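Local coordinates for protein Pex (Synechococcus elongatus PCC 7942, PDB 2E1N) that modifies the cyanobacterial circadian clock as a period extender and, as a PadR-family winged-helix protein, probably binds DNA, at residues Thr51-Gln55 with Leu66-Leu71; Gln82-Tyr87 with Arg99-Ala104. Numbering follows the deposited sequence.

Interaction 1 of 2, residues Thr51-Gln55 with Leu66-Leu71; sequences TELIQ and LSDTVL. With SO4 (sulfate ion), chain D.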
loop_
_atom_site.group_PDB
_atom_site.type_symbol
_atom_site.label_atom_id
_atom_site.label_comp_id
_atom_site.label_asym_id
_atom_site.label_seq_id
_atom_site.Cartn_x
_atom_site.Cartn_y
_atom_site.Cartn_z
ATOM N N THR B 51 -4.472 -12.896 19.244
ATOM C CA THR B 51 -5.802 -12.513 18.769
ATOM C C THR B 51 -6.005 -11.010 19.062
ATOM O O THR B 51 -6.545 -10.257 18.244
ATOM C CB THR B 51 -6.907 -13.424 19.406
ATOM O OG1 THR B 51 -6.835 -13.314 20.810
ATOM C CG2 THR B 51 -6.633 -14.848 19.124
ATOM N N GLU B 52 -5.511 -10.544 20.204
ATOM C CA GLU B 52 -5.582 -9.124 20.534
ATOM C C GLU B 52 -4.738 -8.246 19.602
ATOM O O GLU B 52 -5.193 -7.154 19.243
ATOM C CB GLU B 52 -5.196 -8.863 22.000
ATOM C CG GLU B 52 -5.297 -7.411 22.446
ATOM C CD GLU B 52 -5.044 -7.199 23.925
ATOM O OE1 GLU B 52 -3.863 -7.163 24.343
ATOM O OE2 GLU B 52 -6.044 -7.052 24.687
ATOM N N LEU B 53 -3.520 -8.673 19.265
ATOM C CA LEU B 53 -2.648 -7.896 18.392
ATOM C C LEU B 53 -3.296 -7.673 17.026
ATOM O O LEU B 53 -3.248 -6.550 16.448
ATOM C CB LEU B 53 -1.301 -8.579 18.212
ATOM C CG LEU B 53 -0.337 -8.462 19.423
ATOM C CD1 LEU B 53 0.746 -9.575 19.441
ATOM C CD2 LEU B 53 0.288 -7.041 19.525
ATOM N N ILE B 54 -3.926 -8.718 16.520
ATOM C CA ILE B 54 -4.654 -8.634 15.246
ATOM C C ILE B 54 -5.855 -7.681 15.329
ATOM O O ILE B 54 -6.059 -6.829 14.433
ATOM C CB ILE B 54 -5.064 -10.067 14.741
ATOM C CG1 ILE B 54 -3.796 -10.876 14.387
ATOM C CG2 ILE B 54 -6.015 -9.985 13.554
ATOM C CD1 ILE B 54 -3.967 -12.311 14.055
ATOM N N GLN B 55 -6.677 -7.846 16.367
ATOM C CA GLN B 55 -7.885 -7.058 16.570
ATOM C C GLN B 55 -7.585 -5.583 16.839
ATOM O O GLN B 55 -8.243 -4.691 16.280
ATOM C CB GLN B 55 -8.732 -7.627 17.711
ATOM C CG GLN B 55 -9.984 -6.848 17.943
ATOM C CD GLN B 55 -10.753 -7.320 19.153
ATOM O OE1 GLN B 55 -10.792 -8.529 19.465
ATOM N NE2 GLN B 55 -11.354 -6.363 19.876
ATOM N N LEU B 66 -3.640 -7.645 9.895
ATOM C CA LEU B 66 -2.544 -8.546 10.203
ATOM C C LEU B 66 -3.087 -9.948 10.147
ATOM O O LEU B 66 -4.120 -10.247 10.770
ATOM C CB LEU B 66 -1.978 -8.224 11.593
ATOM C CG LEU B 66 -0.852 -9.113 12.119
ATOM C CD1 LEU B 66 0.319 -9.071 11.108
ATOM C CD2 LEU B 66 -0.498 -8.503 13.473
ATOM N N SER B 67 -2.424 -10.807 9.355
ATOM C CA SER B 67 -2.772 -12.206 9.263
ATOM C C SER B 67 -2.078 -13.041 10.341
ATOM O O SER B 67 -0.999 -12.702 10.853
ATOM C CB SER B 67 -2.445 -12.769 7.888
ATOM O OG SER B 67 -1.021 -12.855 7.671
ATOM N N ASP B 68 -2.681 -14.181 10.667
ATOM C CA ASP B 68 -1.992 -15.092 11.582
ATOM C C ASP B 68 -0.631 -15.568 11.083
ATOM O O ASP B 68 0.322 -15.715 11.852
ATOM C CB ASP B 68 -2.882 -16.275 11.910
ATOM C CG ASP B 68 -3.748 -15.948 13.037
ATOM O OD1 ASP B 68 -3.204 -15.905 14.178
ATOM O OD2 ASP B 68 -4.907 -15.607 12.793
ATOM N N THR B 69 -0.537 -15.780 9.783
ATOM C CA THR B 69 0.698 -16.224 9.173
ATOM C C THR B 69 1.862 -15.233 9.421
ATOM O O THR B 69 2.975 -15.589 9.869
ATOM C CB THR B 69 0.472 -16.313 7.658
ATOM O OG1 THR B 69 -0.822 -16.910 7.382
ATOM C CG2 THR B 69 1.578 -17.097 7.030
ATOM N N VAL B 70 1.587 -13.985 9.127
ATOM C CA VAL B 70 2.598 -12.914 9.272
ATOM C C VAL B 70 2.858 -12.615 10.747
ATOM O O VAL B 70 4.015 -12.416 11.164
ATOM C CB VAL B 70 2.197 -11.672 8.517
ATOM C CG1 VAL B 70 3.115 -10.492 8.920
ATOM C CG2 VAL B 70 2.185 -11.958 7.010
ATOM N N LEU B 71 1.810 -12.647 11.559
ATOM C CA LEU B 71 1.987 -12.476 13.015
ATOM C C LEU B 71 2.935 -13.526 13.594
ATOM O O LEU B 71 3.836 -13.214 14.353
ATOM C CB LEU B 71 0.653 -12.530 13.745
ATOM C CG LEU B 71 0.737 -12.505 15.274
ATOM C CD1 LEU B 71 1.428 -11.253 15.768
ATOM C CD2 LEU B 71 -0.676 -12.738 15.870
HETATM S S SO4 D . -6.578 -16.797 22.497
HETATM O O1 SO4 D . -6.951 -17.857 21.583
HETATM O O2 SO4 D . -5.959 -17.434 23.636
HETATM O O3 SO4 D . -5.661 -15.835 21.905
HETATM O O4 SO4 D . -7.781 -16.112 22.943
HETATM O O HOH W 1 -6.002 -7.063 11.696
#
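The two helices of a helix-turn-helix pack through apolar residues in the angle between them, and this contact is a compact example. L66, in the turn, directs its side chain to I54, with CG 4.1 Å from I54 CG1, while its carbonyl O lies 3.4 Å from I54 CG2. Its backbone joins in through water, which donates to I54 O (2.7 Å) and accepts from L66 N (3.0 Å). S67 then opens the second helix as its N-cap: S67 OG accepts from V70 N at 3.2 Å. D68 borders the apolar patch, its OD2 3.7 Å from I54 CD1. One turn on, L71 packs CD2 against I54 CD1 (3.8 Å) and CD1 against L53 CD1 (4.1 Å). T51 faces away, its OG1 giving a hydrogen bond of 3.0 Å to sulfate O3; R94, R96 and R98 also bind this ion. Helix 32-43 packs against both segments, V42 meeting L53, A35 meeting L66 and V39 meeting L71, completing the three-helix core of helices 32-43, 50-60 and 68-80.

Interaction 2 of 2, residues Gln82-Tyr87 with Arg99-Ala104; sequences QIISGY and RMYQLA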
loop_
_atom_site.group_PDB
_atom_site.type_symbol
_atom_site.label_atom_id
_atom_site.label_comp_id
_atom_site.label_asym_id
_atom_site.label_seq_id
_atom_site.Cartn_x
_atom_site.Cartn_y
_atom_site.Cartn_z
ATOM N N GLN B 82 15.594 -12.723 20.801
ATOM C CA GLN B 82 15.566 -12.481 22.248
ATOM C C GLN B 82 15.027 -11.125 22.605
ATOM O O GLN B 82 15.379 -10.604 23.671
ATOM C CB GLN B 82 16.966 -12.685 22.904
ATOM C CG GLN B 82 17.510 -14.082 22.652
ATOM C CD GLN B 82 18.734 -14.430 23.464
ATOM O OE1 GLN B 82 19.404 -13.552 24.111
ATOM N NE2 GLN B 82 19.037 -15.700 23.482
ATOM N N ILE B 83 14.174 -10.552 21.749
ATOM C CA ILE B 83 13.581 -9.253 22.049
ATOM C C ILE B 83 12.295 -9.401 22.881
ATOM O O ILE B 83 11.975 -8.527 23.765
ATOM C CB ILE B 83 13.282 -8.510 20.753
ATOM C CG1 ILE B 83 14.557 -8.350 19.968
ATOM C CG2 ILE B 83 12.663 -7.090 21.046
ATOM C CD1 ILE B 83 14.370 -7.660 18.624
ATOM N N ILE B 84 11.549 -10.473 22.594
ATOM C CA ILE B 84 10.332 -10.772 23.330
ATOM C C ILE B 84 10.424 -12.133 23.944
ATOM O O ILE B 84 11.251 -12.975 23.559
ATOM C CB ILE B 84 9.030 -10.666 22.474
ATOM C CG1 ILE B 84 8.904 -11.805 21.460
ATOM C CG2 ILE B 84 8.988 -9.283 21.784
ATOM C CD1 ILE B 84 7.594 -11.806 20.642
ATOM N N SER B 85 9.572 -12.332 24.937
ATOM C CA SER B 85 9.394 -13.609 25.561
ATOM C C SER B 85 7.917 -13.887 25.766
ATOM O O SER B 85 7.088 -12.973 25.683
ATOM C CB SER B 85 10.153 -13.674 26.880
ATOM O OG SER B 85 9.709 -12.674 27.772
ATOM N N GLY B 86 7.598 -15.150 25.939
ATOM C CA GLY B 86 6.253 -15.580 26.118
ATOM C C GLY B 86 6.043 -16.168 27.483
ATOM O O GLY B 86 6.985 -16.511 28.193
ATOM N N TYR B 87 4.775 -16.220 27.858
ATOM C CA TYR B 87 4.346 -16.885 29.075
ATOM C C TYR B 87 2.921 -17.330 28.907
ATOM O O TYR B 87 2.205 -16.806 28.091
ATOM C CB TYR B 87 4.472 -15.990 30.307
ATOM C CG TYR B 87 3.663 -14.724 30.359
ATOM C CD1 TYR B 87 2.425 -14.692 31.015
ATOM C CD2 TYR B 87 4.155 -13.534 29.848
ATOM C CE1 TYR B 87 1.719 -13.535 31.099
ATOM C CE2 TYR B 87 3.423 -12.348 29.931
ATOM C CZ TYR B 87 2.217 -12.361 30.569
ATOM O OH TYR B 87 1.489 -11.194 30.666
ATOM N N ARG B 99 -1.291 -17.790 25.227
ATOM C CA ARG B 99 0.118 -17.421 25.162
ATOM C C ARG B 99 0.148 -15.907 25.119
ATOM O O ARG B 99 -0.345 -15.301 24.131
ATOM C CB ARG B 99 0.771 -18.007 23.919
ATOM C CG ARG B 99 2.278 -17.887 23.867
ATOM C CD ARG B 99 2.884 -18.683 24.962
ATOM N NE ARG B 99 4.340 -18.765 24.900
ATOM C CZ ARG B 99 5.092 -19.225 25.889
ATOM N NH1 ARG B 99 4.560 -19.552 27.059
ATOM N NH2 ARG B 99 6.408 -19.269 25.741
ATOM N N MET B 100 0.709 -15.319 26.169
ATOM C CA MET B 100 0.997 -13.896 26.247
ATOM C C MET B 100 2.449 -13.605 25.837
ATOM O O MET B 100 3.338 -14.442 26.014
ATOM C CB MET B 100 0.817 -13.398 27.679
ATOM C CG MET B 100 -0.572 -13.588 28.258
ATOM S SD MET B 100 -1.857 -12.627 27.438
ATOM C CE MET B 100 -1.320 -10.944 27.766
ATOM N N TYR B 101 2.685 -12.372 25.394
ATOM C CA TYR B 101 3.999 -11.927 24.952
ATOM C C TYR B 101 4.351 -10.612 25.652
ATOM O O TYR B 101 3.459 -9.766 25.952
ATOM C CB TYR B 101 4.047 -11.758 23.430
ATOM C CG TYR B 101 3.797 -13.026 22.711
ATOM C CD1 TYR B 101 4.818 -13.976 22.524
ATOM C CD2 TYR B 101 2.562 -13.306 22.237
ATOM C CE1 TYR B 101 4.561 -15.156 21.868
ATOM C CE2 TYR B 101 2.302 -14.487 21.580
ATOM C CZ TYR B 101 3.301 -15.411 21.425
ATOM O OH TYR B 101 3.015 -16.582 20.738
ATOM N N GLN B 102 5.632 -10.476 25.981
ATOM C CA GLN B 102 6.133 -9.262 26.619
ATOM C C GLN B 102 7.551 -8.961 26.155
ATOM O O GLN B 102 8.241 -9.835 25.650
ATOM C CB GLN B 102 6.058 -9.390 28.156
ATOM C CG GLN B 102 7.084 -10.353 28.722
ATOM C CD GLN B 102 6.866 -10.720 30.216
ATOM O OE1 GLN B 102 6.509 -9.882 31.035
ATOM N NE2 GLN B 102 7.139 -11.944 30.541
ATOM N N LEU B 103 7.988 -7.716 26.317
ATOM C CA LEU B 103 9.376 -7.411 26.019
ATOM C C LEU B 103 10.216 -8.070 27.084
ATOM O O LEU B 103 9.903 -7.956 28.277
ATOM C CB LEU B 103 9.638 -5.906 26.015
ATOM C CG LEU B 103 8.891 -5.081 25.009
ATOM C CD1 LEU B 103 9.252 -3.617 25.223
ATOM C CD2 LEU B 103 9.201 -5.544 23.600
ATOM N N ALA B 104 11.279 -8.759 26.668
ATOM C CA ALA B 104 12.259 -9.311 27.606
ATOM C C ALA B 104 13.180 -8.199 28.186
ATOM O O ALA B 104 13.345 -7.152 27.560
ATOM C CB ALA B 104 13.104 -10.339 26.915
HETATM O O HOH W 2 13.637 -6.427 24.745
#
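How a helix hands over to a hairpin is well illustrated at Q82, the first residue to leave helical phi/psi after helix 68-80. With positive phi it forms a Schellman motif, turning the chain toward the sheet, and its O comes within 4.0 Å of A104 CB. I83 is not yet in the strand, but its O already accepts from A104 N (3.0 Å); a water donates to both I83 O and A104 O, at 2.9 Å each, and the I83 side chain packs on F15 of the second subunit. I84 starts the strand in a non-hydrogen-bonded pair with L103. Its CD1 lies 4.0 Å from Y101 CD1, and both side chains reach L75 of helix 68-80, so this face of the sheet closes over the helical core. Such a two-stranded antiparallel hairpin following the helix-turn-helix is the wing of the winged-helix fold, to which PadR-like regulators belong. S85 pairs with Q102 through two backbone bonds, S85 N to Q102 O and Q102 N to S85 O, each 2.9 Å. G86, opposite Y101, allows close approach: its CA is 3.1 Å from M100 O in a CA-H...O contact, and a CB here would clash with R99 NE. The R99 guanidinium lies with one face over G86 C and Y87 N. Y87 forms the next hydrogen-bonded pair, Y87 N to M100 O and M100 N to Y87 O, both 2.9 Å. On the face shared with S85 and Q102, M100 CB sits 3.5 Å from the centroid of the Y87 ring in a CH-pi contact, while Y87 OH hydrogen-bonds to D47.

The elements of a winged-helix domain follow one another along the chain, and the two contacts keep that order: interaction 1 joins the helices 50-60 and 68-80, and interaction 2 then pairs the strands 84-89 and 98-103. Their centres lie 16 Å apart and their nearest atoms about 5 Å, so they do not touch. Helix 68-80 connects them, beginning in interaction 1 and leading directly into the first strand of interaction 2. Helix 32-43 is a second common support, contacted by side chains from both. The short strand 48-49, just before helix 50-60, extends the hairpin sheet beside strand 98-103. Helix-turn-helix and wing are thus tied into one unit, consistent with DNA binding.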